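Local coordinates for protein laccase (Botrytis aclada, PDB 3SQR) that oxidises phenolic substrates with copper centres, reducing dioxygen to water, and probably serves in lignin degradation and detoxification of lignin-derived products, at residues 513-525 with 536-548. Numbering follows the deposited sequence.
Sequences AFKLDNPGSWLLH and LAMQFVESQSSIA. With CU (copper (II) ion), chain E.
Phe514 presents its ring edge to the face of Phe540: its CZ stands 3.9 Å above the centre of that ring in a T-shaped stack, planes 71° apart. Met538, its chain bent at chi2 and chi3, brings CE over the opposite face, off toward the rim, while Leu524 CD1 meets the edge. Such flat and flexible apolar groups suit a cupredoxin-like β-sandwich interior and join strand 509-515 of one sheet to the antiparallel strand pair 520-525 and 537-542 of the other. Three hydrogen-bonded pairs, Gly520-Glu542, Trp522-Phe540 and Leu524-Met538, set its register.

Glu542 reaches the loop 516-519 from the same face, its chain extended. Asn518 N donates to Glu542 OE2 at 2.9 Å, from above the carboxylate plane; OE1 is hydrogen-bonded to His470 and lies 3.3 Å from Trp522 CD1, at the indole edge. Trp522 NE1 gives Asn518 O a 2.8 Å hydrogen bond nearly in the ring plane. Gly520 lies over one indole face, where a CB would collide; its phi of 157° also needs glycine.

On the other face of this sheet, His525 NE2 binds a copper of the trinuclear cluster at 2.0 Å, with His170, His468 and a water. Asp517 OD1, 4.3 Å from Glu542 OE2, and Asn518 O, a second acceptor against that carboxylate, might favour a proton on one acid, but Asn518 N-H, His470 and Arg129, salt-bridged to Asp517 OD2, probably offset this.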
loop_
_atom_site.group_PDB
_atom_site.type_symbol
_atom_site.label_atom_id
_atom_site.label_comp_id
_atom_site.label_asym_id
_atom_site.label_seq_id
_atom_site.Cartn_x
_atom_site.Cartn_y
_atom_site.Cartn_z
ATOM N N ALA A 513 -7.071 15.928 4.290
ATOM C CA ALA A 513 -8.259 16.455 3.638
ATOM C C ALA A 513 -8.563 15.671 2.372
ATOM O O ALA A 513 -7.660 15.259 1.641
ATOM C CB ALA A 513 -8.017 17.938 3.276
ATOM N N PHE A 514 -9.844 15.483 2.095
ATOM C CA PHE A 514 -10.254 14.999 0.780
ATOM C C PHE A 514 -11.645 15.523 0.468
ATOM O O PHE A 514 -12.321 16.025 1.353
ATOM C CB PHE A 514 -10.202 13.473 0.736
ATOM C CG PHE A 514 -11.014 12.799 1.800
ATOM C CD1 PHE A 514 -10.468 12.508 3.045
ATOM C CD2 PHE A 514 -12.337 12.382 1.551
ATOM C CE1 PHE A 514 -11.175 11.932 3.996
ATOM C CE2 PHE A 514 -13.034 11.722 2.520
ATOM C CZ PHE A 514 -12.451 11.476 3.735
ATOM N N LYS A 515 -11.953 15.575 -0.822
ATOM C CA LYS A 515 -13.201 16.123 -1.321
ATOM C C LYS A 515 -14.260 15.062 -1.382
ATOM O O LYS A 515 -13.990 13.870 -1.696
ATOM C CB LYS A 515 -12.956 16.702 -2.699
ATOM C CG LYS A 515 -14.092 17.610 -3.138
ATOM C CD LYS A 515 -13.752 18.346 -4.342
ATOM C CE LYS A 515 -14.941 19.232 -4.718
ATOM N NZ LYS A 515 -14.679 19.821 -6.042
ATOM N N LEU A 516 -15.500 15.473 -1.105
ATOM C CA LEU A 516 -16.622 14.588 -1.231
ATOM C C LEU A 516 -16.922 14.390 -2.699
ATOM O O LEU A 516 -17.752 15.083 -3.283
ATOM C CB LEU A 516 -17.823 15.180 -0.434
ATOM C CG LEU A 516 -17.784 14.876 1.068
ATOM C CD1 LEU A 516 -16.446 15.032 1.635
ATOM C CD2 LEU A 516 -18.821 15.742 1.843
ATOM N N ASP A 517 -16.207 13.440 -3.323
ATOM C CA ASP A 517 -16.227 13.309 -4.767
ATOM C C ASP A 517 -16.373 11.850 -5.233
ATOM O O ASP A 517 -16.284 11.549 -6.427
ATOM C CB ASP A 517 -14.965 13.956 -5.369
ATOM C CG ASP A 517 -13.686 13.244 -4.953
ATOM O OD1 ASP A 517 -13.821 12.172 -4.340
ATOM O OD2 ASP A 517 -12.602 13.794 -5.209
ATOM N N ASN A 518 -16.626 10.932 -4.297
ATOM C CA ASN A 518 -16.615 9.570 -4.611
ATOM C C ASN A 518 -17.517 8.838 -3.653
ATOM O O ASN A 518 -17.078 8.313 -2.629
ATOM C CB ASN A 518 -15.207 8.990 -4.465
ATOM C CG ASN A 518 -15.057 7.653 -5.150
ATOM O OD1 ASN A 518 -15.997 7.135 -5.728
ATOM N ND2 ASN A 518 -13.836 7.103 -5.119
ATOM N N PRO A 519 -18.824 8.879 -3.929
ATOM C CA PRO A 519 -19.690 8.138 -3.001
ATOM C C PRO A 519 -19.301 6.682 -2.835
ATOM O O PRO A 519 -18.967 5.989 -3.821
ATOM C CB PRO A 519 -21.055 8.261 -3.669
ATOM C CG PRO A 519 -20.964 9.444 -4.465
ATOM C CD PRO A 519 -19.557 9.564 -4.996
ATOM N N GLY A 520 -19.397 6.174 -1.619
ATOM C CA GLY A 520 -18.977 4.804 -1.314
ATOM C C GLY A 520 -18.655 4.610 0.152
ATOM O O GLY A 520 -18.927 5.433 1.008
ATOM N N SER A 521 -18.080 3.471 0.419
ATOM C CA SER A 521 -17.711 3.109 1.739
ATOM C C SER A 521 -16.229 2.853 1.687
ATOM O O SER A 521 -15.798 1.835 1.137
ATOM C CB SER A 521 -18.455 1.867 2.132
ATOM O OG SER A 521 -18.286 0.857 1.160
ATOM N N TRP A 522 -15.498 3.760 2.306
ATOM C CA TRP A 522 -14.048 3.837 2.164
ATOM C C TRP A 522 -13.304 3.562 3.456
ATOM O O TRP A 522 -13.400 4.309 4.409
ATOM C CB TRP A 522 -13.694 5.202 1.597
ATOM C CG TRP A 522 -14.415 5.469 0.353
ATOM C CD1 TRP A 522 -15.294 6.495 0.094
ATOM C CD2 TRP A 522 -14.364 4.707 -0.837
ATOM N NE1 TRP A 522 -15.769 6.414 -1.128
ATOM C CE2 TRP A 522 -15.214 5.358 -1.774
ATOM C CE3 TRP A 522 -13.627 3.611 -1.259
ATOM C CZ2 TRP A 522 -15.365 4.924 -3.064
ATOM C CZ3 TRP A 522 -13.792 3.160 -2.572
ATOM C CH2 TRP A 522 -14.680 3.810 -3.454
ATOM N N LEU A 523 -12.563 2.497 3.451
ATOM C CA LEU A 523 -11.769 2.094 4.591
ATOM C C LEU A 523 -10.587 3.062 4.801
ATOM O O LEU A 523 -9.990 3.557 3.832
ATOM C CB LEU A 523 -11.245 0.683 4.391
ATOM C CG LEU A 523 -10.520 0.054 5.590
ATOM C CD1 LEU A 523 -11.557 -0.160 6.759
ATOM C CD2 LEU A 523 -9.863 -1.242 5.205
ATOM N N LEU A 524 -10.279 3.364 6.053
ATOM C CA LEU A 524 -9.054 4.068 6.380
ATOM C C LEU A 524 -8.433 3.265 7.519
ATOM O O LEU A 524 -9.111 2.880 8.443
ATOM C CB LEU A 524 -9.330 5.494 6.843
ATOM C CG LEU A 524 -8.096 6.221 7.408
ATOM C CD1 LEU A 524 -8.142 7.699 7.037
ATOM C CD2 LEU A 524 -7.985 5.972 8.940
ATOM N N HIS A 525 -7.152 2.956 7.409
ATOM C CA HIS A 525 -6.543 2.087 8.357
ATOM C C HIS A 525 -5.058 2.224 8.371
ATOM O O HIS A 525 -4.472 2.719 7.410
ATOM C CB HIS A 525 -6.894 0.638 8.048
ATOM C CG HIS A 525 -6.347 0.158 6.753
ATOM N ND1 HIS A 525 -5.236 -0.652 6.663
ATOM C CD2 HIS A 525 -6.749 0.393 5.482
ATOM C CE1 HIS A 525 -5.014 -0.939 5.394
ATOM N NE2 HIS A 525 -5.896 -0.287 4.655
ATOM N N LEU A 536 -7.122 -1.149 13.939
ATOM C CA LEU A 536 -6.811 0.236 13.787
ATOM C C LEU A 536 -7.302 0.748 12.457
ATOM O O LEU A 536 -6.548 0.860 11.497
ATOM C CB LEU A 536 -5.273 0.499 13.895
ATOM C CG LEU A 536 -4.903 1.842 14.451
ATOM C CD1 LEU A 536 -3.397 1.915 14.714
ATOM C CD2 LEU A 536 -5.307 2.965 13.548
ATOM N N ALA A 537 -8.552 1.113 12.434
ATOM C CA ALA A 537 -9.239 1.347 11.210
ATOM C C ALA A 537 -10.579 1.984 11.476
ATOM O O ALA A 537 -11.179 1.752 12.510
ATOM C CB ALA A 537 -9.425 -0.006 10.463
ATOM N N MET A 538 -11.065 2.731 10.485
ATOM C CA MET A 538 -12.405 3.188 10.458
ATOM C C MET A 538 -12.835 3.261 8.987
ATOM O O MET A 538 -12.118 2.793 8.109
ATOM C CB MET A 538 -12.546 4.501 11.188
ATOM C CG MET A 538 -11.543 5.534 10.750
ATOM S SD MET A 538 -11.934 6.181 9.214
ATOM C CE MET A 538 -13.477 7.086 9.634
ATOM N N GLN A 539 -14.028 3.723 8.726
ATOM C CA GLN A 539 -14.457 3.849 7.358
ATOM C C GLN A 539 -15.410 5.000 7.202
ATOM O O GLN A 539 -16.137 5.336 8.112
ATOM C CB GLN A 539 -15.060 2.537 6.838
ATOM C CG GLN A 539 -16.380 2.139 7.488
ATOM C CD GLN A 539 -16.819 0.751 7.086
ATOM O OE1 GLN A 539 -17.167 0.492 5.938
ATOM N NE2 GLN A 539 -16.816 -0.150 8.055
ATOM N N PHE A 540 -15.341 5.621 6.021
ATOM C CA PHE A 540 -16.206 6.717 5.671
ATOM C C PHE A 540 -17.304 6.194 4.788
ATOM O O PHE A 540 -17.043 5.565 3.775
ATOM C CB PHE A 540 -15.428 7.811 4.944
ATOM C CG PHE A 540 -14.333 8.384 5.760
ATOM C CD1 PHE A 540 -14.584 9.370 6.697
ATOM C CD2 PHE A 540 -13.019 7.924 5.618
ATOM C CE1 PHE A 540 -13.615 9.888 7.458
ATOM C CE2 PHE A 540 -11.964 8.473 6.397
ATOM C CZ PHE A 540 -12.252 9.438 7.311
ATOM N N VAL A 541 -18.560 6.425 5.201
ATOM C CA VAL A 541 -19.674 6.121 4.335
ATOM C C VAL A 541 -19.998 7.478 3.810
ATOM O O VAL A 541 -20.499 8.388 4.528
ATOM C CB VAL A 541 -20.827 5.403 5.031
ATOM C CG1 VAL A 541 -22.100 5.413 4.096
ATOM C CG2 VAL A 541 -20.395 3.936 5.461
ATOM N N GLU A 542 -19.558 7.673 2.581
ATOM C CA GLU A 542 -19.595 8.912 1.885
ATOM C C GLU A 542 -20.773 9.012 0.910
ATOM O O GLU A 542 -20.888 8.245 -0.047
ATOM C CB GLU A 542 -18.270 9.074 1.059
ATOM C CG GLU A 542 -18.182 10.368 0.281
ATOM C CD GLU A 542 -16.866 10.499 -0.422
ATOM O OE1 GLU A 542 -15.970 9.721 -0.057
ATOM O OE2 GLU A 542 -16.796 11.227 -1.393
ATOM N N SER A 543 -21.617 10.008 1.137
ATOM C CA SER A 543 -22.698 10.297 0.177
ATOM C C SER A 543 -23.469 9.040 -0.164
ATOM O O SER A 543 -23.696 8.691 -1.330
ATOM C CB SER A 543 -22.121 10.968 -1.056
ATOM O OG SER A 543 -21.452 12.129 -0.647
ATOM N N GLN A 544 -23.902 8.338 0.874
ATOM C CA GLN A 544 -24.491 7.064 0.716
ATOM C C GLN A 544 -25.556 6.973 -0.389
ATOM O O GLN A 544 -25.605 6.010 -1.147
ATOM C CB GLN A 544 -25.130 6.630 2.054
ATOM C CG GLN A 544 -25.665 5.286 1.956
ATOM C CD GLN A 544 -26.035 4.742 3.274
ATOM O OE1 GLN A 544 -25.491 5.165 4.300
ATOM N NE2 GLN A 544 -26.932 3.773 3.279
ATOM N N SER A 545 -26.435 7.942 -0.408
ATOM C CA SER A 545 -27.619 7.804 -1.267
ATOM C C SER A 545 -27.206 8.146 -2.698
ATOM O O SER A 545 -27.969 7.896 -3.657
ATOM C CB SER A 545 -28.745 8.723 -0.770
ATOM O OG SER A 545 -28.361 10.083 -0.913
ATOM N N SER A 546 -25.982 8.681 -2.871
ATOM C CA SER A 546 -25.486 8.881 -4.233
ATOM C C SER A 546 -24.696 7.733 -4.824
ATOM O O SER A 546 -24.192 7.870 -5.963
ATOM C CB SER A 546 -24.615 10.123 -4.326
ATOM O OG SER A 546 -25.340 11.276 -3.989
ATOM N N ILE A 547 -24.582 6.612 -4.132
ATOM C CA ILE A 547 -23.836 5.499 -4.679
ATOM C C ILE A 547 -24.638 4.904 -5.841
ATOM O O ILE A 547 -25.806 4.704 -5.690
ATOM C CB ILE A 547 -23.564 4.398 -3.598
ATOM C CG1 ILE A 547 -22.588 4.950 -2.535
ATOM C CG2 ILE A 547 -22.987 3.128 -4.189
ATOM C CD1 ILE A 547 -22.554 4.178 -1.207
ATOM N N ALA A 548 -24.023 4.607 -6.978
ATOM C CA ALA A 548 -24.804 4.015 -8.051
ATOM C C ALA A 548 -24.122 2.729 -8.458
ATOM O O ALA A 548 -22.903 2.695 -8.671
ATOM C CB ALA A 548 -24.930 4.971 -9.168
HETATM CU CU CU E . -6.455 -0.651 2.776
HETATM O O HOH W 1 -4.700 -1.449 1.972
#